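Local coordinates for protein actin depolymerization factor 2 (Plasmodium berghei, PDB 2XFA) that binds actin and, as a member of the ADF/cofilin family in a malaria parasite, probably promotes the turnover of actin filaments, at residues N29-Y34 / K64-N69; I33-N38 / V43-E48; F94-P99 / M108-S113; I130-D133 / E139-K142. All coordinates share one frame; numbering follows the deposited sequence.

Interaction 1 (N29-Y34 / K64-N69); sequences NKYIIY and KNNLKN
The phenol ring of Tyr31 meets Asn66 at its edge: modelled OD1 of Asn66 lies near the ring plane, 2.7 Å from Tyr31 OH, and the amide and ring planes are 56° apart. The amide is probably turned over in the model; with the side chain turned back, the pair may be hydrogen-bonded. On the other side of strand 31-37, the Tyr34 ring carries CG2 of Ile32 over one face, 3.5 Å above the plane and offset toward the rim.

The contact lies inside the ADF-homology fold, where a mixed sheet is flanked by helices. Here Tyr31 and Ile33 point from the sheet toward the chain that follows helix 56-65, and Leu67 N bonds back to Lys64 O at 3.0 Å as the chain leaves that helix. Tyr31 CG stands between its backbone N and carbonyl carbon (chi1 68°), and from there the ring carries the hydroxyl to Asn66. Glu48 OE1 is a probable hydrogen-bond partner of the same hydroxyl.

Ile33 works by reach. With CD1 extended (chi2 172°), its tip comes within 3.5 Å of Asn66 CB, approaching the asparagine through its aliphatic part. Arg73 of strand 73-81 touches both Ile33 and Leu67. Leu67 leaves its backbone across the contact, but its end bends nearer, bringing CD2 to 4.4 Å from Ile33 CD1.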
# COMPACT_ATOMS: atom_id res chain seq x y z
N ASN A 29 -0.27 13.47 -2.17
CA ASN A 29 -1.07 12.28 -1.94
C ASN A 29 -0.76 11.75 -0.55
O ASN A 29 0.40 11.75 -0.14
CB ASN A 29 -0.74 11.19 -2.96
CG ASN A 29 -1.10 11.57 -4.38
OD1 ASN A 29 -2.14 12.20 -4.63
ND2 ASN A 29 -0.26 11.17 -5.33
N LYS A 30 -1.77 11.28 0.16
CA LYS A 30 -1.54 10.65 1.45
C LYS A 30 -1.35 9.13 1.32
O LYS A 30 -0.61 8.53 2.08
CB LYS A 30 -2.67 10.95 2.42
CG LYS A 30 -2.22 11.05 3.86
CD LYS A 30 -1.33 12.25 4.05
CE LYS A 30 -0.69 12.26 5.43
NZ LYS A 30 0.29 13.38 5.57
N TYR A 31 -2.08 8.51 0.39
CA TYR A 31 -1.88 7.11 0.10
C TYR A 31 -2.29 6.82 -1.32
O TYR A 31 -3.03 7.57 -1.93
CB TYR A 31 -2.58 6.15 1.08
CG TYR A 31 -4.09 6.12 1.05
CD1 TYR A 31 -4.77 5.34 0.14
CD2 TYR A 31 -4.83 6.87 1.95
CE1 TYR A 31 -6.14 5.31 0.12
CE2 TYR A 31 -6.20 6.84 1.93
CZ TYR A 31 -6.85 6.06 1.01
OH TYR A 31 -8.22 6.03 1.00
N ILE A 32 -1.76 5.74 -1.86
CA ILE A 32 -2.09 5.34 -3.21
C ILE A 32 -2.38 3.87 -3.08
O ILE A 32 -1.68 3.19 -2.33
CB ILE A 32 -0.92 5.48 -4.16
CG1 ILE A 32 -0.39 6.91 -4.15
CG2 ILE A 32 -1.33 5.07 -5.56
CD1 ILE A 32 1.07 7.02 -4.62
N ILE A 33 -3.43 3.40 -3.76
CA ILE A 33 -3.69 1.98 -3.86
C ILE A 33 -3.52 1.62 -5.34
O ILE A 33 -4.03 2.32 -6.20
CB ILE A 33 -5.10 1.63 -3.33
CG1 ILE A 33 -5.17 1.90 -1.83
CG2 ILE A 33 -5.40 0.16 -3.55
CD1 ILE A 33 -6.51 1.79 -1.25
N TYR A 34 -2.78 0.55 -5.63
CA TYR A 34 -2.51 0.11 -6.99
C TYR A 34 -3.15 -1.23 -7.20
O TYR A 34 -3.31 -1.99 -6.25
CB TYR A 34 -1.00 -0.13 -7.19
CG TYR A 34 -0.14 1.08 -7.03
CD1 TYR A 34 0.07 1.94 -8.09
CD2 TYR A 34 0.49 1.34 -5.82
CE1 TYR A 34 0.88 3.04 -7.95
CE2 TYR A 34 1.29 2.44 -5.67
CZ TYR A 34 1.48 3.29 -6.75
OH TYR A 34 2.29 4.39 -6.62
N LYS A 64 -8.52 0.89 4.72
CA LYS A 64 -9.28 -0.34 4.90
C LYS A 64 -10.61 -0.28 4.15
O LYS A 64 -11.04 -1.26 3.55
CB LYS A 64 -9.51 -0.59 6.38
CG LYS A 64 -10.33 -1.85 6.67
CD LYS A 64 -11.55 -1.53 7.51
CE LYS A 64 -12.49 -2.73 7.60
NZ LYS A 64 -13.69 -2.44 8.44
N ASN A 65 -11.25 0.88 4.17
CA ASN A 65 -12.55 0.99 3.52
C ASN A 65 -12.44 0.85 2.01
O ASN A 65 -13.45 0.65 1.35
CB ASN A 65 -13.23 2.31 3.91
CG ASN A 65 -13.71 2.29 5.33
OD1 ASN A 65 -14.09 1.24 5.86
ND2 ASN A 65 -13.71 3.46 5.98
N ASN A 66 -11.22 0.93 1.47
CA ASN A 66 -10.98 0.72 0.03
C ASN A 66 -10.58 -0.71 -0.34
O ASN A 66 -10.33 -0.99 -1.50
CB ASN A 66 -9.88 1.64 -0.50
CG ASN A 66 -10.29 3.10 -0.51
OD1 ASN A 66 -9.81 3.90 0.30
ND2 ASN A 66 -11.17 3.47 -1.45
N LEU A 67 -10.49 -1.59 0.65
CA LEU A 67 -10.03 -2.95 0.41
C LEU A 67 -11.17 -3.95 0.54
O LEU A 67 -12.20 -3.64 1.13
CB LEU A 67 -8.93 -3.31 1.42
CG LEU A 67 -7.73 -2.34 1.34
CD1 LEU A 67 -6.70 -2.67 2.43
CD2 LEU A 67 -7.10 -2.39 -0.06
N LYS A 68 -10.99 -5.15 0.01
CA LYS A 68 -12.01 -6.20 0.15
C LYS A 68 -11.36 -7.52 0.53
O LYS A 68 -10.18 -7.72 0.30
CB LYS A 68 -12.76 -6.40 -1.17
CG LYS A 68 -13.36 -5.12 -1.75
CD LYS A 68 -14.30 -5.44 -2.92
CE LYS A 68 -15.13 -4.23 -3.33
NZ LYS A 68 -16.06 -4.54 -4.46
N ASN A 69 -12.15 -8.44 1.05
CA ASN A 69 -11.63 -9.74 1.43
C ASN A 69 -11.28 -10.60 0.23
O ASN A 69 -10.76 -11.69 0.37
CB ASN A 69 -12.70 -10.45 2.21
CG ASN A 69 -12.24 -10.86 3.56
OD1 ASN A 69 -11.10 -10.54 3.97
ND2 ASN A 69 -13.11 -11.56 4.28

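Interaction 2 (I33-N38 / V43-E48); sequences IYKIEN and VVDVLE
Lys35 and Val43 form a hydrogen-bonded antiparallel pair, and the lysine side chain runs across to the partner strand. Its CB leaves on the face shared by Ile33, Val43 and Val46. CG lies between the backbone N and carbonyl carbon (chi1 68°) and rests 3.7 Å from CG1 of Val43. CD passes 3.7 Å from CB of Asp45, whose side chain crosses the lysine at about a right angle. Bends at the last two torsions leave NZ 4.4 Å from Asp45 OD1, opposite charges beyond salt-bridge distance.

Toward Ile33 the ladder is interrupted by a classic beta bulge. Asp45 and Val46 both face Ile33, whose carbonyl oxygen takes two N-H groups, from Asp45 N at 2.7 Å and Val46 N at 3.2 Å. Within the bulge, the Ile33 N to Val46 O bond is nearly straight at the hydrogen, 169°.

The hairpin of strands 31-37 and 41-48 meets several neighbours. Asp45 OD2 forms a salt bridge with Arg73 of strand 73-81, while Lys35 touches Tyr110 of helix 104-118. Tyr34, whose side chain diverges from that of Val44, packs on Phe20 of helix 14-24 and its hydroxyl bonds to the carbonyl of Cys16.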
# COMPACT_ATOMS: atom_id res chain seq x y z
N ILE A 33 -3.43 3.40 -3.76
CA ILE A 33 -3.69 1.98 -3.86
C ILE A 33 -3.52 1.62 -5.34
O ILE A 33 -4.03 2.32 -6.20
CB ILE A 33 -5.10 1.63 -3.33
CG1 ILE A 33 -5.17 1.90 -1.83
CG2 ILE A 33 -5.40 0.16 -3.55
CD1 ILE A 33 -6.51 1.79 -1.25
N TYR A 34 -2.78 0.55 -5.63
CA TYR A 34 -2.51 0.11 -6.99
C TYR A 34 -3.15 -1.23 -7.20
O TYR A 34 -3.31 -1.99 -6.25
CB TYR A 34 -1.00 -0.13 -7.19
CG TYR A 34 -0.14 1.08 -7.03
CD1 TYR A 34 0.07 1.94 -8.09
CD2 TYR A 34 0.49 1.34 -5.82
CE1 TYR A 34 0.88 3.04 -7.95
CE2 TYR A 34 1.29 2.44 -5.67
CZ TYR A 34 1.48 3.29 -6.75
OH TYR A 34 2.29 4.39 -6.62
N LYS A 35 -3.45 -1.57 -8.45
CA LYS A 35 -3.98 -2.88 -8.72
C LYS A 35 -3.47 -3.39 -10.05
O LYS A 35 -2.92 -2.63 -10.85
CB LYS A 35 -5.51 -2.82 -8.78
CG LYS A 35 -5.99 -2.06 -9.98
CD LYS A 35 -7.48 -1.72 -9.90
CE LYS A 35 -8.13 -1.85 -11.29
NZ LYS A 35 -8.93 -0.65 -11.66
N ILE A 36 -3.62 -4.68 -10.29
CA ILE A 36 -3.30 -5.21 -11.61
C ILE A 36 -4.56 -5.20 -12.45
O ILE A 36 -5.54 -5.86 -12.13
CB ILE A 36 -2.68 -6.61 -11.53
CG1 ILE A 36 -1.40 -6.54 -10.69
CG2 ILE A 36 -2.39 -7.13 -12.95
CD1 ILE A 36 -0.84 -7.88 -10.27
N GLU A 37 -4.54 -4.40 -13.50
CA GLU A 37 -5.67 -4.33 -14.41
C GLU A 37 -5.52 -5.33 -15.55
O GLU A 37 -4.45 -5.46 -16.14
CB GLU A 37 -5.80 -2.92 -14.98
CG GLU A 37 -7.19 -2.62 -15.52
CD GLU A 37 -7.29 -1.25 -16.16
OE1 GLU A 37 -6.33 -0.84 -16.85
OE2 GLU A 37 -8.35 -0.60 -15.98
N ASN A 38 -6.61 -6.02 -15.85
CA ASN A 38 -6.64 -6.99 -16.94
C ASN A 38 -5.48 -7.97 -16.91
O ASN A 38 -5.09 -8.51 -17.95
CB ASN A 38 -6.71 -6.26 -18.28
CG ASN A 38 -7.99 -5.46 -18.42
OD1 ASN A 38 -9.03 -5.82 -17.85
ND2 ASN A 38 -7.93 -4.38 -19.19
N VAL A 43 -1.70 -0.61 -12.18
CA VAL A 43 -2.27 0.73 -12.35
C VAL A 43 -2.74 1.35 -11.01
O VAL A 43 -2.92 0.65 -10.03
CB VAL A 43 -3.43 0.69 -13.37
CG1 VAL A 43 -4.63 -0.01 -12.78
CG2 VAL A 43 -3.81 2.08 -13.81
N VAL A 44 -2.92 2.67 -10.99
CA VAL A 44 -3.46 3.38 -9.84
C VAL A 44 -4.95 3.09 -9.68
O VAL A 44 -5.74 3.30 -10.60
CB VAL A 44 -3.29 4.89 -10.00
CG1 VAL A 44 -4.00 5.63 -8.89
CG2 VAL A 44 -1.83 5.26 -10.04
N ASP A 45 -5.34 2.60 -8.51
CA ASP A 45 -6.74 2.32 -8.25
C ASP A 45 -7.40 3.48 -7.50
O ASP A 45 -8.50 3.90 -7.83
CB ASP A 45 -6.85 1.02 -7.45
CG ASP A 45 -8.28 0.73 -7.01
OD1 ASP A 45 -9.23 1.17 -7.70
OD2 ASP A 45 -8.44 0.04 -5.97
N VAL A 46 -6.71 3.98 -6.48
CA VAL A 46 -7.24 5.04 -5.62
C VAL A 46 -6.13 5.98 -5.21
O VAL A 46 -4.98 5.54 -4.96
CB VAL A 46 -7.85 4.46 -4.31
CG1 VAL A 46 -8.31 5.57 -3.37
CG2 VAL A 46 -8.97 3.48 -4.60
N LEU A 47 -6.46 7.26 -5.12
CA LEU A 47 -5.55 8.28 -4.61
C LEU A 47 -6.25 9.08 -3.53
O LEU A 47 -7.32 9.63 -3.77
CB LEU A 47 -5.16 9.25 -5.73
CG LEU A 47 -4.12 8.78 -6.74
CD1 LEU A 47 -4.09 9.71 -7.93
CD2 LEU A 47 -2.77 8.74 -6.09
N GLU A 48 -5.66 9.18 -2.35
CA GLU A 48 -6.17 10.09 -1.34
C GLU A 48 -5.40 11.40 -1.39
O GLU A 48 -4.24 11.45 -1.00
CB GLU A 48 -6.09 9.48 0.06
CG GLU A 48 -6.94 10.19 1.11
CD GLU A 48 -8.44 10.04 0.86
OE1 GLU A 48 -9.01 9.00 1.25
OE2 GLU A 48 -9.04 10.95 0.26

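Interaction 3 (F94-P99 / M108-S113); sequences FIFWSP and MLYAAS
Phe96 reaches from strand 89-97 to helix 104-118 with the far end of its ring. CG lies opposite the backbone N (chi1 174°), which extends the ring off the strand, and chi2 of 26° turns it so that three rim carbons meet the helix. CE1 is 3.6 Å from Tyr110 CB, CZ is 3.6 Å from Ala111 N, and CE2 is 4.0 Å from Ala111 CB. Its closest approaches within this contact are thus to helix backbone and two beta carbons, the Tyr110 ring lying farther off. On one face it also carries CB of Ser98, 3.6 Å above the plane, from its own segment.

This is the strand-to-helix packing of a beta-alpha-beta unit in which strand 89-97, helix 104-118 and strand 126-130 follow in order. In relatives of the ADF/cofilin family the corresponding long helix takes part in actin binding; here Phe96 packs that helix on the sheet.

Tyr110 points its CB toward Phe96, but its chi1 of -89° helps lead the ring away, and its hydroxyl accepts from Ile36 N on strand 31-37. The ring of Tyr74, on strand 73-81, meets the rings of both Phe96 and Tyr110, and its hydroxyl hydrogen-bonds to the carbonyl oxygen of Tyr110.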
# COMPACT_ATOMS: atom_id res chain seq x y z
N PHE A 94 5.01 0.37 2.44
CA PHE A 94 4.47 -0.31 1.27
C PHE A 94 3.75 -1.55 1.81
O PHE A 94 4.31 -2.29 2.60
CB PHE A 94 5.60 -0.74 0.33
CG PHE A 94 5.12 -1.49 -0.87
CD1 PHE A 94 4.88 -0.83 -2.06
CD2 PHE A 94 4.88 -2.85 -0.81
CE1 PHE A 94 4.44 -1.51 -3.19
CE2 PHE A 94 4.42 -3.55 -1.93
CZ PHE A 94 4.21 -2.88 -3.12
N ILE A 95 2.50 -1.74 1.41
CA ILE A 95 1.72 -2.83 1.99
C ILE A 95 1.18 -3.69 0.88
O ILE A 95 0.57 -3.19 -0.06
CB ILE A 95 0.54 -2.28 2.81
CG1 ILE A 95 1.06 -1.36 3.91
CG2 ILE A 95 -0.34 -3.42 3.36
CD1 ILE A 95 -0.00 -0.36 4.40
N PHE A 96 1.43 -4.98 0.98
CA PHE A 96 0.87 -5.92 0.04
C PHE A 96 -0.30 -6.60 0.76
O PHE A 96 -0.12 -7.44 1.65
CB PHE A 96 1.92 -6.93 -0.41
CG PHE A 96 1.38 -8.05 -1.28
CD1 PHE A 96 0.23 -7.88 -2.04
CD2 PHE A 96 2.05 -9.26 -1.33
CE1 PHE A 96 -0.25 -8.92 -2.83
CE2 PHE A 96 1.57 -10.31 -2.11
CZ PHE A 96 0.44 -10.15 -2.86
N TRP A 97 -1.50 -6.19 0.36
CA TRP A 97 -2.76 -6.78 0.86
C TRP A 97 -3.09 -8.00 0.03
O TRP A 97 -3.34 -7.90 -1.18
CB TRP A 97 -3.87 -5.77 0.72
CG TRP A 97 -5.27 -6.27 1.04
CD1 TRP A 97 -6.36 -6.21 0.21
CD2 TRP A 97 -5.74 -6.89 2.26
NE1 TRP A 97 -7.48 -6.74 0.84
CE2 TRP A 97 -7.13 -7.17 2.08
CE3 TRP A 97 -5.14 -7.21 3.47
CZ2 TRP A 97 -7.92 -7.77 3.08
CZ3 TRP A 97 -5.91 -7.82 4.46
CH2 TRP A 97 -7.29 -8.10 4.25
N SER A 98 -3.05 -9.15 0.68
CA SER A 98 -3.29 -10.40 0.01
C SER A 98 -4.21 -11.29 0.84
O SER A 98 -3.73 -12.15 1.58
CB SER A 98 -1.95 -11.12 -0.24
OG SER A 98 -2.14 -12.29 -1.02
N PRO A 99 -5.53 -11.08 0.73
CA PRO A 99 -6.49 -11.81 1.58
C PRO A 99 -6.72 -13.24 1.11
O PRO A 99 -6.51 -13.57 -0.06
CB PRO A 99 -7.79 -10.99 1.46
CG PRO A 99 -7.73 -10.36 0.14
CD PRO A 99 -6.21 -10.13 -0.17
N MET A 108 -1.11 -15.48 -6.62
CA MET A 108 0.22 -15.74 -7.18
C MET A 108 0.72 -14.60 -8.06
O MET A 108 1.84 -14.14 -7.89
CB MET A 108 0.27 -17.09 -7.90
CG MET A 108 0.15 -18.28 -6.94
SD MET A 108 0.25 -19.91 -7.71
CE MET A 108 2.03 -20.19 -7.79
N LEU A 109 -0.13 -14.10 -8.96
CA LEU A 109 0.25 -12.99 -9.82
C LEU A 109 0.66 -11.73 -9.05
O LEU A 109 1.64 -11.08 -9.38
CB LEU A 109 -0.88 -12.65 -10.77
CG LEU A 109 -0.38 -11.84 -11.97
CD1 LEU A 109 0.20 -12.77 -13.03
CD2 LEU A 109 -1.50 -10.99 -12.55
N TYR A 110 -0.11 -11.36 -8.03
CA TYR A 110 0.26 -10.20 -7.22
C TYR A 110 1.61 -10.41 -6.51
O TYR A 110 2.46 -9.52 -6.51
CB TYR A 110 -0.84 -9.86 -6.21
CG TYR A 110 -1.87 -8.92 -6.76
CD1 TYR A 110 -2.98 -9.40 -7.44
CD2 TYR A 110 -1.74 -7.57 -6.60
CE1 TYR A 110 -3.96 -8.51 -7.93
CE2 TYR A 110 -2.70 -6.69 -7.06
CZ TYR A 110 -3.80 -7.17 -7.72
OH TYR A 110 -4.73 -6.28 -8.19
N ALA A 111 1.79 -11.57 -5.91
CA ALA A 111 3.03 -11.86 -5.22
C ALA A 111 4.18 -11.87 -6.21
O ALA A 111 5.24 -11.35 -5.92
CB ALA A 111 2.95 -13.19 -4.49
N ALA A 112 3.96 -12.44 -7.39
CA ALA A 112 5.05 -12.60 -8.34
C ALA A 112 5.40 -11.29 -9.01
O ALA A 112 6.46 -11.17 -9.61
CB ALA A 112 4.72 -13.67 -9.38
N SER A 113 4.52 -10.30 -8.89
CA SER A 113 4.66 -8.98 -9.51
C SER A 113 5.11 -7.92 -8.51
O SER A 113 5.57 -6.84 -8.89
CB SER A 113 3.32 -8.52 -10.11
OG SER A 113 2.87 -9.38 -11.15

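Interaction 4 (I130-D133 / E139-K142); sequences ITCD and EELK
Between Ile130, at the end of strand 126-130, and Leu141 of helix 137-146 the backbones stay apart, with CA atoms 7.7 Å from each other, as the chain turns out of the strand through Thr131. The gap is filled by side chains. CD1 of Ile130 touches CG of Leu141 at 3.7 Å, the two chains crossing at about a right angle. The Ile130 and Glu140 side chains run past one another in opposite senses, bringing Ile130 CG2 within 3.5 Å of Glu140 OE2.

Glu140 extends toward Cys132 (chi2 171°), so that its carboxylate sits beside the cysteine. Cys132 CB is 3.4 Å from OE1 of Glu140. The thiol, placed between the backbone N and carbonyl carbon at chi1 56°, brings SG to 3.4 Å from Glu140 OE2, a separation that leaves its nature open.

A water connects the two segments. It accepts from Thr131 N at 2.9 Å and donates to Glu140 OE2 at 2.5 Å, a short distance. Thr131 OG1 also hydrogen-bonds to Ser98 O, on the loop after strand 89-97.

The chemistry is thus divided: hydrocarbon packing binds the helix near its buried leucine, while the carboxylate of partly exposed Glu140 rests against carbon and sulfur and is reached by a water-relayed backbone amide, which would probably ease its negative charge.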
# COMPACT_ATOMS: atom_id res chain seq x y z
N ILE A 130 0.29 -8.39 4.44
CA ILE A 130 -0.86 -8.68 5.30
C ILE A 130 -1.85 -9.60 4.58
O ILE A 130 -2.34 -9.31 3.49
CB ILE A 130 -1.59 -7.39 5.70
CG1 ILE A 130 -0.64 -6.45 6.44
CG2 ILE A 130 -2.79 -7.71 6.59
CD1 ILE A 130 -1.31 -5.19 6.95
N THR A 131 -2.17 -10.71 5.23
CA THR A 131 -2.98 -11.74 4.60
C THR A 131 -4.14 -12.15 5.52
O THR A 131 -4.79 -13.17 5.31
CB THR A 131 -2.08 -12.96 4.33
OG1 THR A 131 -2.83 -13.96 3.63
CG2 THR A 131 -1.54 -13.51 5.65
N CYS A 132 -4.40 -11.36 6.56
CA CYS A 132 -5.46 -11.70 7.51
C CYS A 132 -6.84 -11.50 6.86
O CYS A 132 -6.94 -11.28 5.65
CB CYS A 132 -5.32 -10.87 8.79
SG CYS A 132 -5.33 -9.07 8.49
N ASP A 133 -7.89 -11.64 7.66
CA ASP A 133 -9.24 -11.29 7.18
C ASP A 133 -9.39 -9.77 7.23
O ASP A 133 -8.81 -9.10 8.09
CB ASP A 133 -10.33 -11.95 8.05
CG ASP A 133 -11.73 -11.78 7.44
OD1 ASP A 133 -12.42 -10.78 7.76
OD2 ASP A 133 -12.12 -12.62 6.60
N GLU A 139 -6.42 -3.66 12.92
CA GLU A 139 -5.68 -3.95 14.15
C GLU A 139 -4.29 -4.52 13.86
O GLU A 139 -3.32 -4.23 14.54
CB GLU A 139 -6.46 -4.91 15.04
CG GLU A 139 -5.68 -5.33 16.28
CD GLU A 139 -6.54 -5.93 17.38
OE1 GLU A 139 -7.55 -6.61 17.07
OE2 GLU A 139 -6.20 -5.71 18.58
N GLU A 140 -4.21 -5.34 12.82
CA GLU A 140 -2.95 -5.97 12.49
C GLU A 140 -1.95 -4.94 11.98
O GLU A 140 -0.81 -4.90 12.42
CB GLU A 140 -3.16 -7.08 11.46
CG GLU A 140 -2.18 -8.22 11.62
CD GLU A 140 -2.51 -9.43 10.76
OE1 GLU A 140 -3.11 -10.40 11.30
OE2 GLU A 140 -2.13 -9.42 9.57
N LEU A 141 -2.36 -4.09 11.05
CA LEU A 141 -1.44 -3.09 10.53
C LEU A 141 -0.93 -2.20 11.67
O LEU A 141 0.25 -1.90 11.73
CB LEU A 141 -2.09 -2.21 9.49
CG LEU A 141 -1.44 -1.74 8.18
CD1 LEU A 141 -2.07 -0.42 7.76
CD2 LEU A 141 0.06 -1.66 8.20
N LYS A 142 -1.84 -1.78 12.55
CA LYS A 142 -1.43 -0.95 13.69
C LYS A 142 -0.40 -1.68 14.56
O LYS A 142 0.66 -1.12 14.88
CB LYS A 142 -2.66 -0.49 14.50
CG LYS A 142 -2.34 0.56 15.55
CD LYS A 142 -3.62 1.18 16.12
CE LYS A 142 -3.35 2.03 17.36
NZ LYS A 142 -2.33 3.09 17.13
O HOH W 1 -1.56 -11.28 8.02

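Overall arrangement
From the N terminus, interactions 1 and 2 both start on strand 31-37. Interaction 2 closes a short hairpin with strand 41-48, which is nested inside the longer loop that interaction 1 closes through helix 56-65; Lys30 N and Glu48 O probably bond between the two. Interaction 3 follows in series, joining strand 89-97 to the helix after it, and interaction 4 comes last, tying the end of strand 126-130 to helix 137-146. Lys68 O with Trp97 NE1 links 1 to 3, and Asn69 with Asp133 links 1 to 4. Polar ties also join 2 to 3 and 3 to 4. Interactions 2 and 4 do not touch; their centres are about 20 Å apart.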